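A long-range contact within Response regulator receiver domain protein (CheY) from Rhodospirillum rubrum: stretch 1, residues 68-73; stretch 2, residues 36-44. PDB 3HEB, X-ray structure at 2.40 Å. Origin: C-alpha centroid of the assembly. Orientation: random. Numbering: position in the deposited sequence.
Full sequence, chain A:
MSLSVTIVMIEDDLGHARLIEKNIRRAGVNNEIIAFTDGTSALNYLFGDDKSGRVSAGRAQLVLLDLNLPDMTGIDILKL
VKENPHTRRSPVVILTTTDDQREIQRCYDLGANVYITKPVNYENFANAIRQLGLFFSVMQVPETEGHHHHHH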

# COMPACT_ATOMS: atom_id res chain seq x y z
N ASN A 68 -8.74 -13.98 9.05
CA ASN A 68 -9.57 -14.98 9.71
C ASN A 68 -10.38 -15.84 8.75
O ASN A 68 -11.57 -15.59 8.50
CB ASN A 68 -10.49 -14.29 10.73
CG ASN A 68 -9.72 -13.33 11.64
OD1 ASN A 68 -8.70 -13.69 12.23
ND2 ASN A 68 -10.22 -12.09 11.75
N LEU A 69 -9.73 -16.87 8.21
CA LEU A 69 -10.35 -17.79 7.28
C LEU A 69 -10.68 -19.10 7.99
O LEU A 69 -10.06 -19.44 9.00
CB LEU A 69 -9.42 -18.03 6.10
CG LEU A 69 -9.10 -16.73 5.36
CD1 LEU A 69 -8.03 -16.97 4.30
CD2 LEU A 69 -10.38 -16.15 4.73
N PRO A 70 -11.66 -19.86 7.46
CA PRO A 70 -12.10 -21.14 8.03
C PRO A 70 -11.17 -22.35 7.90
O PRO A 70 -11.19 -23.24 8.75
CB PRO A 70 -13.43 -21.38 7.31
CG PRO A 70 -13.15 -20.84 5.97
CD PRO A 70 -12.46 -19.52 6.28
N ASP A 71 -10.36 -22.38 6.85
CA ASP A 71 -9.48 -23.51 6.64
C ASP A 71 -8.01 -23.23 6.91
O ASP A 71 -7.20 -24.16 6.96
CB ASP A 71 -9.66 -24.05 5.22
CG ASP A 71 -9.47 -22.97 4.17
OD1 ASP A 71 -9.34 -21.78 4.54
OD2 ASP A 71 -9.45 -23.32 2.96
N MSE A 72 -7.66 -21.96 7.08
CA MSE A 72 -6.28 -21.57 7.36
C MSE A 72 -6.29 -20.14 7.87
O MSE A 72 -7.35 -19.61 8.21
CB MSE A 72 -5.41 -21.66 6.08
CG MSE A 72 -5.87 -20.81 4.87
SE MSE A 72 -4.94 -21.13 3.33
CE MSE A 72 -5.60 -22.65 2.86
N THR A 73 -5.12 -19.52 7.94
CA THR A 73 -5.03 -18.14 8.35
C THR A 73 -4.50 -17.37 7.15
O THR A 73 -3.61 -17.84 6.45
CB THR A 73 -4.06 -17.92 9.53
OG1 THR A 73 -4.00 -16.51 9.83
CG2 THR A 73 -2.67 -18.44 9.19
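Stretch 2 36-44: FTDGTSALN

Thr37 and Asp38 lead by a loop into a helix that begins at Gly39 and runs beyond Asn44; the start of the helix and the loop before it rest on Leu69 to Met72, in the irregular segment 68-73. The nearest CA atoms are Leu69 CA and Asp38 CA at 6.1 Å, then Met72 CA and Gly39 CA at 6.3 Å. These two pairs rise together in sequence, Leu69 to Met72 against Asp38 to Gly39, and the contact buries 297 Å² in all.

Asp71 supplies the polar anchor. With chi1 at 55° (p) and chi2 at -8°, its carboxylate reaches the free amides of the first turn: Gly39 N donates to Asp71 OD1 at 3.0 Å (153° at the hydrogen), and Thr40 N donates to Asp71 OD2 at 3.0 Å (155°). Thr40, chi1 -67° (m), brings its hydroxyl to the same oxygen, Thr40 OG1 donating to Asp71 OD2 at 2.8 Å.

The helix also has its own cap. Asp38, chi1 67° (p), accepts through Asp38 OD1 from Ser41 N at 2.7 Å (169°) and from Ser41 OG at 2.8 Å, with Ser41 in the p rotamer (53°). Asp38 OD1 lies 3.0 Å from Thr40 N, but the angle is too poor for a bond. The two acids come close, Asp38 OD1 to Asp71 OD2 at 3.5 Å; each carboxylate has its own donors.

Selenomethionine Met72 (p, t, p) reaches down to the helix start: Met72 CE is 3.4 Å from Thr40 N and Met72 SE 3.7 Å from Leu43 CD1, an apolar contact. Leu43 (m, t) points its CA-to-CB bond toward stretch 1. The absence of a side chain at Gly39 suits this rotamer of Met72, since an ideal CB would fall 2.5 Å from Met72 SE, a clash. Leu69 (m, t) sets Leu69 CD1 4.1 Å from Gly39 CA, while Pro70 CG touches Thr37 O at 3.8 Å.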

# COMPACT_ATOMS: atom_id res chain seq x y z
N PHE A 36 -13.39 -15.62 -3.11
CA PHE A 36 -13.12 -16.94 -2.55
C PHE A 36 -13.49 -16.88 -1.08
O PHE A 36 -13.06 -15.96 -0.37
CB PHE A 36 -11.64 -17.30 -2.71
CG PHE A 36 -11.20 -17.41 -4.13
CD1 PHE A 36 -11.71 -18.42 -4.96
CD2 PHE A 36 -10.31 -16.49 -4.67
CE1 PHE A 36 -11.35 -18.48 -6.30
CE2 PHE A 36 -9.95 -16.54 -6.01
CZ PHE A 36 -10.46 -17.54 -6.83
N THR A 37 -14.28 -17.84 -0.61
CA THR A 37 -14.68 -17.85 0.79
C THR A 37 -13.81 -18.74 1.67
O THR A 37 -14.07 -18.89 2.86
CB THR A 37 -16.17 -18.26 0.95
OG1 THR A 37 -16.40 -19.54 0.35
CG2 THR A 37 -17.06 -17.23 0.27
N ASP A 38 -12.78 -19.33 1.08
CA ASP A 38 -11.83 -20.17 1.82
C ASP A 38 -10.45 -19.95 1.22
O ASP A 38 -10.33 -19.59 0.05
CB ASP A 38 -12.23 -21.65 1.75
CG ASP A 38 -12.09 -22.23 0.36
OD1 ASP A 38 -10.95 -22.40 -0.11
OD2 ASP A 38 -13.12 -22.51 -0.26
N GLY A 39 -9.41 -20.17 2.02
CA GLY A 39 -8.05 -19.97 1.54
C GLY A 39 -7.54 -20.98 0.53
O GLY A 39 -6.70 -20.64 -0.30
N THR A 40 -8.05 -22.21 0.60
CA THR A 40 -7.64 -23.29 -0.30
C THR A 40 -7.89 -22.95 -1.76
O THR A 40 -6.97 -22.96 -2.58
CB THR A 40 -8.40 -24.59 0.03
OG1 THR A 40 -7.99 -25.07 1.32
CG2 THR A 40 -8.13 -25.67 -1.01
N SER A 41 -9.14 -22.66 -2.08
CA SER A 41 -9.52 -22.33 -3.44
C SER A 41 -8.82 -21.05 -3.87
O SER A 41 -8.45 -20.91 -5.04
CB SER A 41 -11.04 -22.14 -3.53
OG SER A 41 -11.50 -21.22 -2.56
N ALA A 42 -8.63 -20.13 -2.93
CA ALA A 42 -7.96 -18.87 -3.22
C ALA A 42 -6.51 -19.13 -3.63
O ALA A 42 -6.03 -18.55 -4.61
CB ALA A 42 -8.01 -17.94 -2.00
N LEU A 43 -5.83 -20.00 -2.91
CA LEU A 43 -4.45 -20.33 -3.25
C LEU A 43 -4.44 -21.13 -4.56
O LEU A 43 -3.50 -21.02 -5.35
CB LEU A 43 -3.80 -21.16 -2.13
CG LEU A 43 -3.48 -20.42 -0.83
CD1 LEU A 43 -3.02 -21.43 0.22
CD2 LEU A 43 -2.41 -19.37 -1.07
N ASN A 44 -5.48 -21.93 -4.78
CA ASN A 44 -5.59 -22.71 -6.00
C ASN A 44 -5.55 -21.80 -7.23
O ASN A 44 -4.79 -22.03 -8.18
CB ASN A 44 -6.90 -23.50 -6.02
CG ASN A 44 -7.22 -24.03 -7.39
OD1 ASN A 44 -6.49 -24.87 -7.92
ND2 ASN A 44 -8.30 -23.54 -7.98